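Local coordinates for protein 6-carboxyhexanoate--CoA ligase (Aquifex aeolicus, PDB 5TVA) that belongs to the BioW family of acyl-CoA ligases and is modelled here with adenosine monophosphate and coenzyme A bound, at residues P73-F79 / I202-E207; V93-A97 / M118-G123; F139-D143 / V236-L240. One frame throughout, in Å; residues are numbered along the deposited sequence.

Interaction 1 (P73-F79 / I202-E207); sequences PEEAREF and ITPLKE
R77, on the first turns of helix 73-85, reaches over L205 and takes hold of its backbone carbonyl in the segment that follows strand 198-203. The grip is side-on: NE and NH2 of R77 both donate to L205 O, each at 2.9 Å, and the oxygen sits at the guanidinium edge, close to its plane. Neither bond is straight, with N-H...O angles of 139° and 140°, as expected when one acceptor is shared by two donors on the same group. CG of R77 leaves anti to the carbonyl carbon (chi1 -57°), and the chain then runs extended to NE, which carries the guanidinium across L205. W181 on strand 177-181 touches both side chains, and V98 and S102 of helix 91-102 also touch R77.

A second carbonyl, that of P204, faces the start of the helix. P73 CA gives it a CH...O contact of 3.2 Å, and the methyl of A76 also lies against it. The peptide bond before P204 is cis, where the chain leaves the strand. At the far end of P73, CG and CD meet the E207 carboxylate at OE2, 3.4 Å from CG, with the two side chains crossing at about a right angle.

The apolar contacts fall along one side of the helix. A76 CB touches both I202 CG2 at 3.7 Å and L205 CD2 at 3.8 Å, and I202 CD1 lies 3.6 Å from F79 CD2. The F79 ring also meets Y68 and F70.

This is helix-on-sheet packing near one side of the mixed sheet, at the end of its penultimate strand: P73, A76 and F79 pack on I202, P204 and L205, while the twofold arginine bond satisfies a carbonyl just past the strand end and restricts rotation of the guanidinium.

Interaction 2 (V93-A97 / M118-G123); sequences VAKKA and MDIETG
V93 of helix 91-102 presses its two methyls into the turn that follows strand 116-119, and it has more surface buried here than any other residue of the contact. CG2 comes within 3.3 Å of I120 O and lies 3.8 Å from G123 N, while CG1 rests 3.8 Å from M118 SD. With CG1 anti to the backbone N (chi1 170°) and CG2 anti to the carbonyl carbon, both methyls lie against I120 O, CG1 also meeting the sulfur and CG2 also the peptide nitrogen of G123.

M118, second in buried surface, approaches from the strand. The V93 and M118 side chains run antiparallel and overlap along their flanks, so that the sulfur passes alongside the valine and the chain, bent at its last torsion (chi3 -64°), brings CE onto the helix backbone, 3.9 Å from A97 N. SD also lies 4.0 Å from the methyl of A97. V216 and F218 of the adjacent strand 214-219 touch M118 as well.

G123 completes the contact with its backbone. Its phi of 74° is positive, and its CA is the nearest to that of V93, at 4.8 Å. The turn that brings it there is held from within: G123 N donates to D119 O at 2.8 Å, and D119 OD1 accepts from E121 N at 3.0 Å, forming an Asx turn.

No hydrogen bond joins the two segments. The helix is held against this edge of the mixed sheet by apolar and van der Waals packing: D119 ties up the N-H groups of E121 and G123, the turn so formed receives V93, and A97 packs on M118.

Interaction 3 (F139-D143 / V236-L240); sequences FDWKD and VLIEL. With COA (coenzyme A), chain D.
D140 is bonded through both its backbone N and its O to the neighbouring strand, where two short parallel strands, 139-141 and 236-239, bring their axes within 4.6 Å at an angle of 26°. F139 bridges V236, D140 bridges L237 and W141 bridges I238. D140 N donates to V236 O at 3.2 Å, I238 N to D140 O at 2.8 Å, and K142 N to I238 O at 2.7 Å. The last is nearly straight at the hydrogen (172°), although its donor stands above the carbonyl plane. A water accepting from D143 N makes a weak second bond to I238 O.

Strand 236-239 is the middle of a three-stranded parallel sheet, with 57-60 along its other edge. Helices 144-153 and 158-173 contribute side chains to the face bearing F139, W141 and I238. There CZ3 of the indole lies 3.6 Å from I238 CG2 and, more distantly, meets L240 CD1. V161 O accepts from the indole nitrogen.

F139 belongs to the coenzyme A pocket. Its CG stands between the backbone N and the carbonyl carbon (chi1 68°), turning the ring away from V236 until CZ lies 3.6 Å from coenzyme A C6P, which meets the ring at its edge.

On the other face, D140 forms a salt bridge with R144 and accepts from I23 N through its other oxygen. Just past strand 139-141, the solvent-exposed K142 runs alongside E239 in the same direction, touching it through K142 CD and E239 OE2 at 3.6 Å, while the ammonium stays apart from the carboxylate.

How the interactions relate
From the N terminus, the first contacting segment opens helix 73-85 and waits for residues 202-207, so interaction 1 closes a long loop. Within that loop, helix 91-102 follows directly and interaction 2 closes early, at 118-123. The chain then enters strand 139-141, which finds its partner only at the C terminus; interaction 3 therefore opens after interaction 2 has closed, and its segments alternate with those of interaction 1. Interactions 1 and 2 join consecutive helices to opposite edge regions of the mixed sheet, their centres about 18 Å apart. Interaction 3 pairs two neighbouring strands of the separate parallel sheet, on the other side of the chain's centre, about 30 Å from both, centre to centre.

Interaction 1 (P73-F79 / I202-E207)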
loop_
_atom_site.group_PDB
_atom_site.type_symbol
_atom_site.label_atom_id
_atom_site.label_comp_id
_atom_site.label_asym_id
_atom_site.label_seq_id
_atom_site.Cartn_x
_atom_site.Cartn_y
_atom_site.Cartn_z
ATOM N N PRO A 73 7.850 -18.744 6.437
ATOM C CA PRO A 73 7.306 -17.974 5.302
ATOM C C PRO A 73 6.605 -18.831 4.260
ATOM O O PRO A 73 5.614 -18.378 3.670
ATOM C CB PRO A 73 8.546 -17.274 4.729
ATOM C CG PRO A 73 9.481 -17.152 5.910
ATOM C CD PRO A 73 9.259 -18.409 6.718
ATOM N N GLU A 74 7.082 -20.058 4.023
ATOM C CA GLU A 74 6.403 -20.954 3.090
ATOM C C GLU A 74 4.965 -21.207 3.519
ATOM O O GLU A 74 4.068 -21.331 2.674
ATOM C CB GLU A 74 7.160 -22.280 2.960
ATOM C CG GLU A 74 8.642 -22.178 2.571
ATOM C CD GLU A 74 9.536 -21.548 3.640
ATOM O OE1 GLU A 74 9.091 -21.395 4.798
ATOM O OE2 GLU A 74 10.690 -21.191 3.313
ATOM N N GLU A 75 4.724 -21.286 4.827
ATOM C CA GLU A 75 3.376 -21.521 5.328
ATOM C C GLU A 75 2.539 -20.253 5.288
ATOM O O GLU A 75 1.320 -20.312 5.087
ATOM C CB GLU A 75 3.439 -22.060 6.755
ATOM C CG GLU A 75 4.048 -23.449 6.854
ATOM C CD GLU A 75 4.319 -23.862 8.286
ATOM O OE1 GLU A 75 4.902 -23.048 9.046
ATOM O OE2 GLU A 75 3.935 -24.997 8.650
ATOM N N ALA A 76 3.178 -19.103 5.505
ATOM C CA ALA A 76 2.464 -17.838 5.430
ATOM C C ALA A 76 2.076 -17.519 3.991
ATOM O O ALA A 76 0.959 -17.055 3.727
ATOM C CB ALA A 76 3.327 -16.728 6.030
ATOM N N ARG A 77 2.980 -17.789 3.049
ATOM C CA ARG A 77 2.677 -17.594 1.640
ATOM C C ARG A 77 1.669 -18.619 1.137
ATOM O O ARG A 77 0.859 -18.310 0.256
ATOM C CB ARG A 77 3.966 -17.649 0.828
ATOM C CG ARG A 77 4.986 -16.628 1.285
ATOM C CD ARG A 77 6.282 -16.736 0.511
ATOM N NE ARG A 77 7.205 -15.670 0.885
ATOM C CZ ARG A 77 8.486 -15.636 0.530
ATOM N NH1 ARG A 77 8.993 -16.616 -0.199
ATOM N NH2 ARG A 77 9.260 -14.632 0.909
ATOM N N GLU A 78 1.683 -19.829 1.690
ATOM C CA GLU A 78 0.666 -20.809 1.330
ATOM C C GLU A 78 -0.713 -20.328 1.765
ATOM O O GLU A 78 -1.692 -20.415 1.007
ATOM C CB GLU A 78 1.010 -22.153 1.971
ATOM C CG GLU A 78 0.224 -23.350 1.462
ATOM C CD GLU A 78 0.861 -24.676 1.878
ATOM O OE1 GLU A 78 0.145 -25.704 1.906
ATOM O OE2 GLU A 78 2.077 -24.683 2.185
ATOM N N PHE A 79 -0.803 -19.799 2.986
ATOM C CA PHE A 79 -2.053 -19.202 3.446
ATOM C C PHE A 79 -2.409 -17.973 2.611
ATOM O O PHE A 79 -3.582 -17.752 2.277
ATOM C CB PHE A 79 -1.931 -18.848 4.927
ATOM C CG PHE A 79 -3.177 -18.269 5.534
ATOM C CD1 PHE A 79 -4.297 -19.044 5.727
ATOM C CD2 PHE A 79 -3.202 -16.956 5.965
ATOM C CE1 PHE A 79 -5.441 -18.510 6.310
ATOM C CE2 PHE A 79 -4.342 -16.411 6.547
ATOM C CZ PHE A 79 -5.460 -17.192 6.723
ATOM N N ILE A 202 -0.610 -11.051 7.982
ATOM C CA ILE A 202 -0.041 -12.389 7.887
ATOM C C ILE A 202 1.455 -12.331 8.182
ATOM O O ILE A 202 2.203 -11.655 7.467
ATOM C CB ILE A 202 -0.297 -13.009 6.506
ATOM C CG1 ILE A 202 -1.795 -13.298 6.350
ATOM C CG2 ILE A 202 0.555 -14.255 6.309
ATOM C CD1 ILE A 202 -2.226 -13.626 4.934
ATOM N N THR A 203 1.888 -13.053 9.225
ATOM C CA THR A 203 3.299 -13.095 9.649
ATOM C C THR A 203 3.811 -14.531 9.758
ATOM O O THR A 203 3.109 -15.400 10.280
ATOM C CB THR A 203 3.511 -12.417 11.025
ATOM O OG1 THR A 203 2.494 -11.432 11.245
ATOM C CG2 THR A 203 4.879 -11.756 11.105
ATOM N N PRO A 204 5.034 -14.793 9.263
ATOM C CA PRO A 204 5.855 -13.871 8.479
ATOM C C PRO A 204 5.888 -14.235 6.994
ATOM O O PRO A 204 5.986 -15.414 6.642
ATOM C CB PRO A 204 7.237 -14.041 9.106
ATOM C CG PRO A 204 7.263 -15.516 9.481
ATOM C CD PRO A 204 5.826 -15.944 9.738
ATOM N N LEU A 205 5.819 -13.231 6.126
ATOM C CA LEU A 205 5.888 -13.469 4.691
ATOM C C LEU A 205 7.316 -13.403 4.146
ATOM O O LEU A 205 7.517 -13.600 2.939
ATOM C CB LEU A 205 4.966 -12.487 3.954
ATOM C CG LEU A 205 3.465 -12.788 4.088
ATOM C CD1 LEU A 205 2.580 -11.634 3.610
ATOM C CD2 LEU A 205 3.147 -14.046 3.305
ATOM N N LYS A 206 8.308 -13.160 5.006
ATOM C CA LYS A 206 9.707 -13.337 4.628
ATOM C C LYS A 206 10.537 -13.591 5.876
ATOM O O LYS A 206 10.124 -13.289 7.002
ATOM C CB LYS A 206 10.266 -12.122 3.883
ATOM C CG LYS A 206 10.385 -10.882 4.751
ATOM C CD LYS A 206 11.181 -9.802 4.062
ATOM C CE LYS A 206 10.935 -8.464 4.708
ATOM N NZ LYS A 206 11.683 -7.407 3.989
ATOM N N GLU A 207 11.733 -14.128 5.646
ATOM C CA GLU A 207 12.716 -14.264 6.709
ATOM C C GLU A 207 13.240 -12.897 7.122
ATOM O O GLU A 207 13.509 -12.040 6.277
ATOM C CB GLU A 207 13.873 -15.150 6.257
ATOM C CG GLU A 207 14.199 -16.263 7.244
ATOM C CD GLU A 207 13.016 -17.164 7.512
ATOM O OE1 GLU A 207 12.442 -17.073 8.627
ATOM O OE2 GLU A 207 12.669 -17.957 6.601
#

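Interaction 2 (V93-A97 / M118-G123)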
loop_
_atom_site.group_PDB
_atom_site.type_symbol
_atom_site.label_atom_id
_atom_site.label_comp_id
_atom_site.label_asym_id
_atom_site.label_seq_id
_atom_site.Cartn_x
_atom_site.Cartn_y
_atom_site.Cartn_z
ATOM N N VAL A 93 -2.507 -17.852 -10.545
ATOM C CA VAL A 93 -2.300 -16.410 -10.591
ATOM C C VAL A 93 -1.812 -15.909 -9.237
ATOM O O VAL A 93 -0.801 -15.206 -9.146
ATOM C CB VAL A 93 -3.590 -15.695 -11.034
ATOM C CG1 VAL A 93 -3.447 -14.184 -10.856
ATOM C CG2 VAL A 93 -3.929 -16.058 -12.485
ATOM N N ALA A 94 -2.519 -16.277 -8.164
ATOM C CA ALA A 94 -2.066 -15.907 -6.826
ATOM C C ALA A 94 -0.633 -16.370 -6.584
ATOM O O ALA A 94 0.171 -15.634 -5.995
ATOM C CB ALA A 94 -3.009 -16.482 -5.767
ATOM N N LYS A 95 -0.278 -17.567 -7.075
ATOM C CA LYS A 95 1.050 -18.118 -6.802
ATOM C C LYS A 95 2.138 -17.359 -7.549
ATOM O O LYS A 95 3.240 -17.165 -7.017
ATOM C CB LYS A 95 1.093 -19.610 -7.150
ATOM C CG LYS A 95 0.429 -20.508 -6.095
ATOM C CD LYS A 95 -0.008 -21.850 -6.670
ATOM C CE LYS A 95 1.170 -22.749 -6.987
ATOM N NZ LYS A 95 1.914 -23.160 -5.765
ATOM N N LYS A 96 1.852 -16.912 -8.779
ATOM C CA LYS A 96 2.864 -16.189 -9.545
ATOM C C LYS A 96 3.144 -14.823 -8.933
ATOM O O LYS A 96 4.295 -14.365 -8.922
ATOM C CB LYS A 96 2.440 -16.050 -11.010
ATOM C CG LYS A 96 3.421 -15.212 -11.842
ATOM C CD LYS A 96 3.671 -15.804 -13.224
ATOM C CE LYS A 96 4.845 -16.793 -13.203
ATOM N NZ LYS A 96 6.175 -16.133 -13.410
ATOM N N ALA A 97 2.106 -14.161 -8.417
ATOM C CA ALA A 97 2.311 -12.974 -7.593
ATOM C C ALA A 97 3.323 -13.234 -6.479
ATOM O O ALA A 97 4.351 -12.552 -6.392
ATOM C CB ALA A 97 0.981 -12.508 -7.005
ATOM N N MET A 118 -1.165 -6.826 -11.841
ATOM C CA MET A 118 -1.276 -8.178 -12.375
ATOM C C MET A 118 -2.673 -8.441 -12.922
ATOM O O MET A 118 -3.675 -8.263 -12.211
ATOM C CB MET A 118 -0.928 -9.214 -11.304
ATOM C CG MET A 118 -1.256 -10.638 -11.718
ATOM S SD MET A 118 -0.378 -11.889 -10.764
ATOM C CE MET A 118 1.315 -11.522 -11.227
ATOM N N ASP A 119 -2.731 -8.880 -14.185
ATOM C CA ASP A 119 -3.954 -9.389 -14.800
ATOM C C ASP A 119 -4.551 -10.542 -13.989
ATOM O O ASP A 119 -3.933 -11.607 -13.920
ATOM C CB ASP A 119 -3.628 -9.842 -16.235
ATOM C CG ASP A 119 -4.863 -10.011 -17.110
ATOM O OD1 ASP A 119 -5.886 -10.529 -16.622
ATOM O OD2 ASP A 119 -4.805 -9.599 -18.302
ATOM N N ILE A 120 -5.739 -10.355 -13.382
ATOM C CA ILE A 120 -6.349 -11.413 -12.561
ATOM C C ILE A 120 -6.461 -12.710 -13.336
ATOM O O ILE A 120 -6.322 -13.805 -12.772
ATOM C CB ILE A 120 -7.752 -11.014 -12.065
ATOM C CG1 ILE A 120 -8.556 -10.360 -13.193
ATOM C CG2 ILE A 120 -7.734 -10.358 -10.674
ATOM C CD1 ILE A 120 -9.913 -9.924 -12.754
ATOM N N GLU A 121 -6.778 -12.607 -14.632
ATOM C CA GLU A 121 -7.101 -13.784 -15.422
ATOM C C GLU A 121 -5.856 -14.533 -15.863
ATOM O O GLU A 121 -5.877 -15.763 -15.918
ATOM C CB GLU A 121 -7.942 -13.377 -16.634
ATOM C CG GLU A 121 -9.283 -12.760 -16.264
ATOM C CD GLU A 121 -10.059 -12.242 -17.484
ATOM O OE1 GLU A 121 -9.451 -11.615 -18.385
ATOM O OE2 GLU A 121 -11.284 -12.473 -17.546
ATOM N N THR A 122 -4.761 -13.833 -16.157
ATOM C CA THR A 122 -3.621 -14.467 -16.798
ATOM C C THR A 122 -2.319 -14.379 -16.006
ATOM O O THR A 122 -1.334 -15.020 -16.403
ATOM C CB THR A 122 -3.390 -13.862 -18.197
ATOM O OG1 THR A 122 -2.913 -12.517 -18.075
ATOM C CG2 THR A 122 -4.697 -13.851 -19.016
ATOM N N GLY A 123 -2.269 -13.610 -14.918
ATOM C CA GLY A 123 -1.037 -13.442 -14.167
ATOM C C GLY A 123 0.010 -12.556 -14.811
ATOM O O GLY A 123 1.116 -12.444 -14.272
#

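Interaction 3 (F139-D143 / V236-L240)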
loop_
_atom_site.group_PDB
_atom_site.type_symbol
_atom_site.label_atom_id
_atom_site.label_comp_id
_atom_site.label_asym_id
_atom_site.label_seq_id
_atom_site.Cartn_x
_atom_site.Cartn_y
_atom_site.Cartn_z
ATOM N N PHE A 139 -4.552 9.946 -1.140
ATOM C CA PHE A 139 -5.471 9.328 -0.197
ATOM C C PHE A 139 -5.042 9.737 1.204
ATOM O O PHE A 139 -3.856 9.965 1.451
ATOM C CB PHE A 139 -5.474 7.789 -0.332
ATOM C CG PHE A 139 -4.198 7.162 0.091
ATOM C CD1 PHE A 139 -3.987 6.799 1.446
ATOM C CD2 PHE A 139 -3.182 6.959 -0.822
ATOM C CE1 PHE A 139 -2.775 6.254 1.866
ATOM C CE2 PHE A 139 -1.989 6.396 -0.426
ATOM C CZ PHE A 139 -1.774 6.048 0.948
ATOM N N ASP A 140 -6.012 9.830 2.116
ATOM C CA ASP A 140 -5.725 10.070 3.526
ATOM C C ASP A 140 -6.959 9.711 4.344
ATOM O O ASP A 140 -8.084 9.687 3.822
ATOM C CB ASP A 140 -5.308 11.531 3.775
ATOM C CG ASP A 140 -4.583 11.729 5.127
ATOM O OD1 ASP A 140 -4.278 10.726 5.814
ATOM O OD2 ASP A 140 -4.278 12.896 5.465
ATOM N N TRP A 141 -6.727 9.390 5.622
ATOM C CA TRP A 141 -7.816 9.343 6.599
ATOM C C TRP A 141 -8.414 10.731 6.760
ATOM O O TRP A 141 -7.690 11.709 6.955
ATOM C CB TRP A 141 -7.329 8.853 7.981
ATOM C CG TRP A 141 -6.814 7.449 8.024
ATOM C CD1 TRP A 141 -5.513 7.060 8.081
ATOM C CD2 TRP A 141 -7.590 6.250 7.981
ATOM N NE1 TRP A 141 -5.429 5.691 8.073
ATOM C CE2 TRP A 141 -6.693 5.171 8.021
ATOM C CE3 TRP A 141 -8.962 5.984 7.887
ATOM C CZ2 TRP A 141 -7.117 3.837 8.003
ATOM C CZ3 TRP A 141 -9.385 4.662 7.870
ATOM C CH2 TRP A 141 -8.466 3.605 7.929
ATOM N N LYS A 142 -9.743 10.806 6.709
ATOM C CA LYS A 142 -10.440 12.067 6.943
ATOM C C LYS A 142 -10.019 12.726 8.259
ATOM O O LYS A 142 -9.767 13.938 8.311
ATOM C CB LYS A 142 -11.948 11.814 6.935
ATOM C CG LYS A 142 -12.779 13.043 7.245
ATOM C CD LYS A 142 -14.215 12.809 6.827
ATOM C CE LYS A 142 -14.972 14.111 6.779
ATOM N NZ LYS A 142 -14.365 14.980 5.743
ATOM N N ASP A 143 -9.963 11.960 9.344
ATOM C CA ASP A 143 -9.598 12.526 10.653
ATOM C C ASP A 143 -8.454 11.687 11.201
ATOM O O ASP A 143 -8.684 10.836 12.065
ATOM C CB ASP A 143 -10.809 12.547 11.619
ATOM C CG ASP A 143 -10.497 13.244 12.941
ATOM O OD1 ASP A 143 -9.326 13.611 13.166
ATOM O OD2 ASP A 143 -11.424 13.434 13.760
ATOM N N VAL A 236 -9.178 10.981 -2.405
ATOM C CA VAL A 236 -10.100 10.227 -1.561
ATOM C C VAL A 236 -9.737 10.430 -0.096
ATOM O O VAL A 236 -8.605 10.150 0.310
ATOM C CB VAL A 236 -10.076 8.731 -1.902
ATOM C CG1 VAL A 236 -10.957 7.969 -0.935
ATOM C CG2 VAL A 236 -10.532 8.525 -3.321
ATOM N N LEU A 237 -10.696 10.909 0.691
ATOM C CA LEU A 237 -10.619 10.891 2.145
ATOM C C LEU A 237 -11.390 9.684 2.654
ATOM O O LEU A 237 -12.512 9.432 2.212
ATOM C CB LEU A 237 -11.205 12.160 2.761
ATOM C CG LEU A 237 -10.587 13.490 2.349
ATOM C CD1 LEU A 237 -11.274 14.590 3.095
ATOM C CD2 LEU A 237 -9.097 13.503 2.636
ATOM N N ILE A 238 -10.796 8.955 3.593
ATOM C CA ILE A 238 -11.372 7.730 4.135
ATOM C C ILE A 238 -11.838 7.999 5.553
ATOM O O ILE A 238 -11.072 8.511 6.378
ATOM C CB ILE A 238 -10.362 6.580 4.103
ATOM C CG1 ILE A 238 -9.912 6.363 2.659
ATOM C CG2 ILE A 238 -10.980 5.345 4.723
ATOM C CD1 ILE A 238 -8.551 5.732 2.542
ATOM N N GLU A 239 -13.101 7.673 5.819
ATOM C CA GLU A 239 -13.794 7.946 7.069
ATOM C C GLU A 239 -13.985 6.630 7.800
ATOM O O GLU A 239 -14.542 5.680 7.237
ATOM C CB GLU A 239 -15.157 8.582 6.789
ATOM C CG GLU A 239 -15.751 9.415 7.898
ATOM C CD GLU A 239 -16.872 10.311 7.359
ATOM O OE1 GLU A 239 -17.395 10.003 6.268
ATOM O OE2 GLU A 239 -17.235 11.320 8.019
ATOM N N LEU A 240 -13.513 6.568 9.042
ATOM C CA LEU A 240 -13.590 5.330 9.803
ATOM C C LEU A 240 -15.006 5.121 10.333
ATOM O O LEU A 240 -15.574 6.017 10.959
ATOM C CB LEU A 240 -12.584 5.328 10.958
ATOM C CG LEU A 240 -12.410 3.933 11.561
ATOM C CD1 LEU A 240 -12.074 2.942 10.476
ATOM C CD2 LEU A 240 -11.380 3.889 12.666
HETATM N N1A COA D . 9.315 4.783 -3.239
HETATM C C2A COA D . 10.416 4.993 -3.975
HETATM N N3A COA D . 10.593 6.120 -4.652
HETATM C C4A COA D . 9.648 7.081 -4.640
HETATM C C5A COA D . 8.485 6.900 -3.888
HETATM C C6A COA D . 8.355 5.684 -3.169
HETATM N N6A COA D . 7.098 5.442 -2.351
HETATM N N7A COA D . 7.721 7.986 -4.019
HETATM C C8A COA D . 8.351 8.827 -4.816
HETATM N N9A COA D . 9.529 8.309 -5.172
HETATM C C1B COA D . 10.387 9.040 -6.149
HETATM C C2B COA D . 11.479 8.698 -6.695
HETATM O O2B COA D . 11.531 7.309 -7.155
HETATM C C3B COA D . 11.132 9.637 -8.038
HETATM O O3B COA D . 10.039 8.966 -8.720
HETATM P P3B COA D . 10.050 8.138 -10.182
HETATM O O7A COA D . 8.808 8.557 -10.907
HETATM O O8A COA D . 11.261 8.423 -11.017
HETATM O O9A COA D . 9.976 6.650 -9.962
HETATM C C4B COA D . 10.770 10.791 -7.552
HETATM O O4B COA D . 10.553 10.571 -6.018
HETATM C C5B COA D . 9.434 11.419 -8.177
HETATM O O5B COA D . 8.305 10.827 -7.630
HETATM P P1A COA D . 6.855 11.612 -7.342
HETATM O O1A COA D . 5.730 10.859 -8.063
HETATM O O2A COA D . 6.874 13.064 -7.757
HETATM O O3A COA D . 6.550 11.492 -5.728
HETATM P P2A COA D . 5.590 12.509 -4.788
HETATM O O4A COA D . 6.467 13.719 -4.439
HETATM O O5A COA D . 4.388 13.038 -5.585
HETATM O O6A COA D . 5.142 11.645 -3.408
HETATM C CBP COA D . 4.475 9.595 -1.985
HETATM C CCP COA D . 4.691 10.253 -3.440
HETATM C CDP COA D . 5.853 9.335 -1.322
HETATM C CEP COA D . 3.808 10.632 -1.055
HETATM C CAP COA D . 3.603 8.225 -2.091
HETATM O OAP COA D . 4.382 7.088 -2.102
HETATM C C9P COA D . 2.567 7.991 -0.956
HETATM O O9P COA D . 1.417 8.361 -1.059
HETATM N N8P COA D . 2.954 7.300 0.271
HETATM C C7P COA D . 1.983 7.084 1.392
HETATM C C6P COA D . 1.717 5.611 1.667
HETATM C C5P COA D . 2.970 4.780 2.120
HETATM O O5P COA D . 3.990 4.843 1.547
HETATM N N4P COA D . 2.823 3.885 3.296
HETATM C C3P COA D . 4.025 3.088 3.778
HETATM C C2P COA D . 3.528 1.992 4.727
HETATM S S1P COA D . 2.240 1.108 3.794
HETATM O O HOH W 1 -11.493 9.433 9.702
#